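Local coordinates for decapping and exoribonuclease protein 1 (Kluyveromyces lactis, PDB 4GPS) that removes NAD and guanosine caps from RNA 5' ends and degrades RNA in the 5'-3' direction, using divalent metal cations, at residues A[83-97]-A[258-270]. Residues are numbered along the deposited sequence; the frame is centred on the assembly and turned at random.
Sequences LTDCKEVHNCSYIIN and HELYYSIVHGSLN
Glu88 and Ser263 carry the side-chain bond between the antiparallel strands 86-95 and 259-268. Glu88 reaches it fully extended, with CG anti to the backbone N (chi1 177°), which brings OE2 to 2.5 Å from Ser263 OG; the hydroxyl donates to the anti lone pair of that oxygen. The other carboxylate oxygen is held from within its own strand: Asn91 ND2 lies 2.9 Å from Glu88 OE1, with the acceptor close to the amide plane but the donor about 50° above the carboxylate plane. On the same face Asn91 CG packs 3.1 Å from Tyr261 OH, amide and ring planes 30° apart, while Ser93 CB sits at the ring edge.

The backbone explains how Glu88 and Asn91 come to share this face although they are three positions apart, an odd spacing that would put them on opposite faces of a regular strand. A classic beta bulge sets Val89 and His90 together opposite Ile264: Ile264 O accepts a bond of 2.8 Å from Val89 N and a weak one of 3.4 Å from His90 N. Beyond it, paired bonds join Cys92 with Tyr262 and Tyr94 with Leu260. The apolar contacts of the other face include Val89 CG2, which meets Ile264 CG2 at 3.7 Å, the two side chains crossing at about a right angle, and Tyr94 CB, 4.2 Å from Tyr262 CE2 at the ring edge.

Further out, Tyr291 OH bonds both Glu88 OE2 and Tyr261 OH, and Ser107 OG bonds Asn91 OD1. Strand 273-285 flanks 259-268, bringing Leu260 against Glu280, which probably binds substrate, near the metal-binding Asp282. The chemistry thus implies a Glu88 carboxylate gripped by three side chains, probably ionised, in a sheet that continues into the active site of this PD-(D/E)XK-type nuclease.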
loop_
_atom_site.group_PDB
_atom_site.type_symbol
_atom_site.label_atom_id
_atom_site.label_comp_id
_atom_site.label_asym_id
_atom_site.label_seq_id
_atom_site.Cartn_x
_atom_site.Cartn_y
_atom_site.Cartn_z
ATOM N N LEU A 83 8.920 -3.075 7.595
ATOM C CA LEU A 83 8.559 -3.087 9.014
ATOM C C LEU A 83 9.066 -4.351 9.677
ATOM O O LEU A 83 9.240 -5.367 9.020
ATOM C CB LEU A 83 7.032 -3.002 9.162
ATOM C CG LEU A 83 6.427 -1.682 8.667
ATOM C CD1 LEU A 83 4.906 -1.782 8.629
ATOM C CD2 LEU A 83 6.918 -0.522 9.585
ATOM N N THR A 84 9.344 -4.291 10.970
ATOM C CA THR A 84 9.794 -5.484 11.684
ATOM C C THR A 84 8.698 -5.883 12.691
ATOM O O THR A 84 7.999 -5.027 13.230
ATOM C CB THR A 84 11.169 -5.236 12.385
ATOM O OG1 THR A 84 11.134 -4.002 13.097
ATOM C CG2 THR A 84 12.275 -5.106 11.361
ATOM N N ASP A 85 8.532 -7.182 12.921
ATOM C CA ASP A 85 7.512 -7.697 13.849
ATOM C C ASP A 85 6.147 -7.273 13.366
ATOM O O ASP A 85 5.267 -6.955 14.136
ATOM C CB ASP A 85 7.712 -7.186 15.290
ATOM C CG ASP A 85 9.015 -7.696 15.932
ATOM O OD1 ASP A 85 9.549 -8.761 15.493
ATOM O OD2 ASP A 85 9.495 -7.028 16.887
ATOM N N CYS A 86 5.964 -7.281 12.066
ATOM C CA CYS A 86 4.701 -6.858 11.535
ATOM C C CYS A 86 3.613 -7.913 11.724
ATOM O O CYS A 86 3.809 -9.062 11.358
ATOM C CB CYS A 86 4.877 -6.543 10.060
ATOM S SG CYS A 86 3.589 -5.500 9.498
ATOM N N LYS A 87 2.455 -7.537 12.271
ATOM C CA LYS A 87 1.389 -8.525 12.440
ATOM C C LYS A 87 -0.014 -7.972 12.259
ATOM O O LYS A 87 -0.248 -6.769 12.398
ATOM C CB LYS A 87 1.506 -9.206 13.817
ATOM C CG LYS A 87 1.668 -8.258 14.990
ATOM C CD LYS A 87 2.008 -9.037 16.286
ATOM C CE LYS A 87 2.551 -8.145 17.417
ATOM N NZ LYS A 87 1.628 -7.009 17.707
ATOM N N GLU A 88 -0.946 -8.844 11.899
ATOM C CA GLU A 88 -2.323 -8.408 11.775
ATOM C C GLU A 88 -2.867 -8.404 13.201
ATOM O O GLU A 88 -2.799 -9.410 13.878
ATOM C CB GLU A 88 -3.150 -9.377 10.952
ATOM C CG GLU A 88 -4.610 -8.910 10.926
ATOM C CD GLU A 88 -5.500 -9.722 10.027
ATOM O OE1 GLU A 88 -6.164 -10.657 10.502
ATOM O OE2 GLU A 88 -5.531 -9.431 8.832
ATOM N N VAL A 89 -3.401 -7.279 13.663
ATOM C CA VAL A 89 -3.933 -7.214 15.021
ATOM C C VAL A 89 -5.474 -7.250 15.045
ATOM O O VAL A 89 -6.058 -7.596 16.050
ATOM C CB VAL A 89 -3.401 -5.951 15.772
ATOM C CG1 VAL A 89 -1.860 -6.007 15.881
ATOM C CG2 VAL A 89 -3.829 -4.688 15.036
ATOM N N HIS A 90 -6.126 -6.881 13.947
ATOM C CA HIS A 90 -7.597 -6.930 13.854
ATOM C C HIS A 90 -7.923 -6.985 12.367
ATOM O O HIS A 90 -7.062 -6.706 11.532
ATOM C CB HIS A 90 -8.245 -5.655 14.405
ATOM C CG HIS A 90 -8.188 -5.529 15.892
ATOM N ND1 HIS A 90 -9.008 -6.252 16.731
ATOM C CD2 HIS A 90 -7.406 -4.764 16.693
ATOM C CE1 HIS A 90 -8.735 -5.936 17.984
ATOM N NE2 HIS A 90 -7.768 -5.036 17.988
ATOM N N ASN A 91 -9.152 -7.372 12.045
ATOM C CA ASN A 91 -9.612 -7.341 10.686
ATOM C C ASN A 91 -11.101 -7.093 10.788
ATOM O O ASN A 91 -11.672 -7.254 11.857
ATOM C CB ASN A 91 -9.297 -8.629 9.931
ATOM C CG ASN A 91 -9.904 -9.829 10.558
ATOM O OD1 ASN A 91 -11.125 -9.968 10.613
ATOM N ND2 ASN A 91 -9.056 -10.727 11.032
ATOM N N CYS A 92 -11.724 -6.630 9.707
ATOM C CA CYS A 92 -13.150 -6.393 9.751
ATOM C C CYS A 92 -13.739 -6.230 8.379
ATOM O O CYS A 92 -13.071 -5.776 7.454
ATOM C CB CYS A 92 -13.485 -5.158 10.576
ATOM S SG CYS A 92 -12.867 -3.638 9.882
ATOM N N SER A 93 -14.990 -6.647 8.245
ATOM C CA SER A 93 -15.682 -6.494 6.989
ATOM C C SER A 93 -16.715 -5.396 7.225
ATOM O O SER A 93 -17.352 -5.306 8.283
ATOM C CB SER A 93 -16.322 -7.810 6.534
ATOM O OG SER A 93 -16.930 -8.480 7.603
ATOM N N TYR A 94 -16.819 -4.518 6.249
ATOM C CA TYR A 94 -17.716 -3.408 6.346
ATOM C C TYR A 94 -18.829 -3.604 5.321
ATOM O O TYR A 94 -18.582 -3.511 4.117
ATOM C CB TYR A 94 -16.906 -2.125 6.098
ATOM C CG TYR A 94 -17.724 -0.878 5.854
ATOM C CD1 TYR A 94 -18.965 -0.695 6.473
ATOM C CD2 TYR A 94 -17.240 0.143 5.037
ATOM C CE1 TYR A 94 -19.697 0.462 6.286
ATOM C CE2 TYR A 94 -17.962 1.308 4.850
ATOM C CZ TYR A 94 -19.187 1.458 5.481
ATOM O OH TYR A 94 -19.879 2.633 5.341
ATOM N N ILE A 95 -20.038 -3.906 5.800
ATOM C CA ILE A 95 -21.203 -4.103 4.914
ATOM C C ILE A 95 -21.766 -2.691 4.712
ATOM O O ILE A 95 -22.401 -2.151 5.613
ATOM C CB ILE A 95 -22.308 -4.992 5.588
ATOM C CG1 ILE A 95 -21.705 -5.849 6.718
ATOM C CG2 ILE A 95 -22.989 -5.873 4.527
ATOM C CD1 ILE A 95 -20.681 -6.865 6.253
ATOM N N ILE A 96 -21.545 -2.095 3.547
ATOM C CA ILE A 96 -21.983 -0.716 3.329
ATOM C C ILE A 96 -23.448 -0.346 3.571
ATOM O O ILE A 96 -23.731 0.749 4.058
ATOM C CB ILE A 96 -21.637 -0.210 1.910
ATOM C CG1 ILE A 96 -20.166 -0.475 1.579
ATOM C CG2 ILE A 96 -21.912 1.286 1.827
ATOM C CD1 ILE A 96 -19.908 -1.876 1.055
ATOM N N ASN A 97 -24.380 -1.229 3.229
ATOM C CA ASN A 97 -25.797 -0.914 3.407
ATOM C C ASN A 97 -26.322 -1.077 4.824
ATOM O O ASN A 97 -27.382 -0.546 5.166
ATOM C CB ASN A 97 -26.639 -1.751 2.452
ATOM C CG ASN A 97 -26.118 -1.688 1.035
ATOM O OD1 ASN A 97 -25.852 -0.601 0.506
ATOM N ND2 ASN A 97 -25.958 -2.858 0.407
ATOM N N HIS A 258 -22.805 -3.683 -1.512
ATOM C CA HIS A 258 -21.575 -4.465 -1.508
ATOM C C HIS A 258 -20.921 -4.626 -0.126
ATOM O O HIS A 258 -21.578 -4.477 0.915
ATOM C CB HIS A 258 -20.566 -3.861 -2.493
ATOM C CG HIS A 258 -20.800 -4.261 -3.919
ATOM N ND1 HIS A 258 -19.918 -3.951 -4.934
ATOM C CD2 HIS A 258 -21.807 -4.962 -4.498
ATOM C CE1 HIS A 258 -20.370 -4.444 -6.075
ATOM N NE2 HIS A 258 -21.515 -5.062 -5.839
ATOM N N GLU A 259 -19.618 -4.918 -0.126
ATOM C CA GLU A 259 -18.875 -5.152 1.116
ATOM C C GLU A 259 -17.351 -5.006 0.920
ATOM O O GLU A 259 -16.813 -5.323 -0.139
ATOM C CB GLU A 259 -19.219 -6.560 1.611
ATOM C CG GLU A 259 -18.738 -6.927 2.994
ATOM C CD GLU A 259 -19.296 -8.281 3.454
ATOM O OE1 GLU A 259 -18.900 -8.770 4.538
ATOM O OE2 GLU A 259 -20.139 -8.858 2.734
ATOM N N LEU A 260 -16.668 -4.523 1.952
ATOM C CA LEU A 260 -15.221 -4.336 1.913
ATOM C C LEU A 260 -14.545 -5.049 3.089
ATOM O O LEU A 260 -15.138 -5.221 4.159
ATOM C CB LEU A 260 -14.903 -2.843 1.943
ATOM C CG LEU A 260 -15.488 -2.097 0.738
ATOM C CD1 LEU A 260 -15.571 -0.620 1.028
ATOM C CD2 LEU A 260 -14.637 -2.375 -0.495
ATOM N N TYR A 261 -13.307 -5.469 2.894
ATOM C CA TYR A 261 -12.592 -6.169 3.949
ATOM C C TYR A 261 -11.247 -5.481 4.265
ATOM O O TYR A 261 -10.491 -5.108 3.370
ATOM C CB TYR A 261 -12.384 -7.623 3.545
ATOM C CG TYR A 261 -11.731 -8.455 4.618
ATOM C CD1 TYR A 261 -12.480 -9.014 5.660
ATOM C CD2 TYR A 261 -10.350 -8.669 4.607
ATOM C CE1 TYR A 261 -11.866 -9.762 6.654
ATOM C CE2 TYR A 261 -9.729 -9.414 5.595
ATOM C CZ TYR A 261 -10.482 -9.955 6.611
ATOM O OH TYR A 261 -9.833 -10.664 7.586
ATOM N N TYR A 262 -10.959 -5.315 5.551
ATOM C CA TYR A 262 -9.755 -4.629 5.981
ATOM C C TYR A 262 -8.928 -5.389 7.012
ATOM O O TYR A 262 -9.456 -6.004 7.959
ATOM C CB TYR A 262 -10.130 -3.294 6.600
ATOM C CG TYR A 262 -10.877 -2.355 5.709
ATOM C CD1 TYR A 262 -10.213 -1.602 4.728
ATOM C CD2 TYR A 262 -12.248 -2.163 5.877
ATOM C CE1 TYR A 262 -10.896 -0.668 3.943
ATOM C CE2 TYR A 262 -12.947 -1.233 5.102
ATOM C CZ TYR A 262 -12.261 -0.484 4.141
ATOM O OH TYR A 262 -12.934 0.481 3.438
ATOM N N SER A 263 -7.615 -5.312 6.839
ATOM C CA SER A 263 -6.696 -5.939 7.761
ATOM C C SER A 263 -6.021 -4.771 8.453
ATOM O O SER A 263 -5.584 -3.838 7.798
ATOM C CB SER A 263 -5.662 -6.758 7.003
ATOM O OG SER A 263 -4.641 -7.254 7.859
ATOM N N ILE A 264 -5.976 -4.797 9.776
ATOM C CA ILE A 264 -5.326 -3.741 10.512
ATOM C C ILE A 264 -4.011 -4.341 10.981
ATOM O O ILE A 264 -4.022 -5.301 11.747
ATOM C CB ILE A 264 -6.157 -3.280 11.705
ATOM C CG1 ILE A 264 -7.268 -2.311 11.281
ATOM C CG2 ILE A 264 -5.298 -2.384 12.566
ATOM C CD1 ILE A 264 -8.160 -2.725 10.244
ATOM N N VAL A 265 -2.882 -3.800 10.508
ATOM C CA VAL A 265 -1.579 -4.344 10.891
ATOM C C VAL A 265 -0.718 -3.387 11.716
ATOM O O VAL A 265 -0.857 -2.163 11.620
ATOM C CB VAL A 265 -0.765 -4.832 9.644
ATOM C CG1 VAL A 265 -1.599 -5.880 8.807
ATOM C CG2 VAL A 265 -0.382 -3.670 8.807
ATOM N N HIS A 266 0.164 -3.961 12.535
ATOM C CA HIS A 266 1.058 -3.184 13.382
ATOM C C HIS A 266 2.489 -3.628 13.118
ATOM O O HIS A 266 2.782 -4.816 12.956
ATOM C CB HIS A 266 0.686 -3.370 14.868
ATOM C CG HIS A 266 1.534 -2.586 15.824
ATOM N ND1 HIS A 266 2.744 -3.040 16.297
ATOM C CD2 HIS A 266 1.330 -1.384 16.417
ATOM C CE1 HIS A 266 3.252 -2.158 17.141
ATOM N NE2 HIS A 266 2.410 -1.144 17.233
ATOM N N GLY A 267 3.386 -2.658 13.076
ATOM C CA GLY A 267 4.755 -2.987 12.794
ATOM C C GLY A 267 5.678 -1.924 13.305
ATOM O O GLY A 267 5.279 -0.787 13.549
ATOM N N SER A 268 6.937 -2.305 13.449
ATOM C CA SER A 268 7.942 -1.401 13.973
ATOM C C SER A 268 8.784 -0.891 12.821
ATOM O O SER A 268 9.181 -1.652 11.930
ATOM C CB SER A 268 8.811 -2.146 14.991
ATOM O OG SER A 268 9.691 -1.262 15.629
ATOM N N LEU A 269 9.035 0.407 12.830
ATOM C CA LEU A 269 9.828 1.022 11.798
ATOM C C LEU A 269 11.170 1.454 12.393
ATOM O O LEU A 269 12.223 1.350 11.740
ATOM C CB LEU A 269 9.027 2.206 11.232
ATOM C CG LEU A 269 9.446 3.573 10.683
ATOM C CD1 LEU A 269 10.909 3.730 10.421
ATOM C CD2 LEU A 269 8.674 3.786 9.419
ATOM N N ASN A 270 11.105 1.873 13.656
ATOM C CA ASN A 270 12.230 2.399 14.432
ATOM C C ASN A 270 12.236 1.980 15.863
ATOM O O ASN A 270 11.301 1.394 16.365
ATOM C CB ASN A 270 12.140 3.926 14.540
ATOM C CG ASN A 270 13.009 4.581 13.604
ATOM O OD1 ASN A 270 13.649 3.908 12.799
ATOM N ND2 ASN A 270 13.068 5.893 13.660
HETATM O O HOH W 1 12.276 -1.841 13.638
#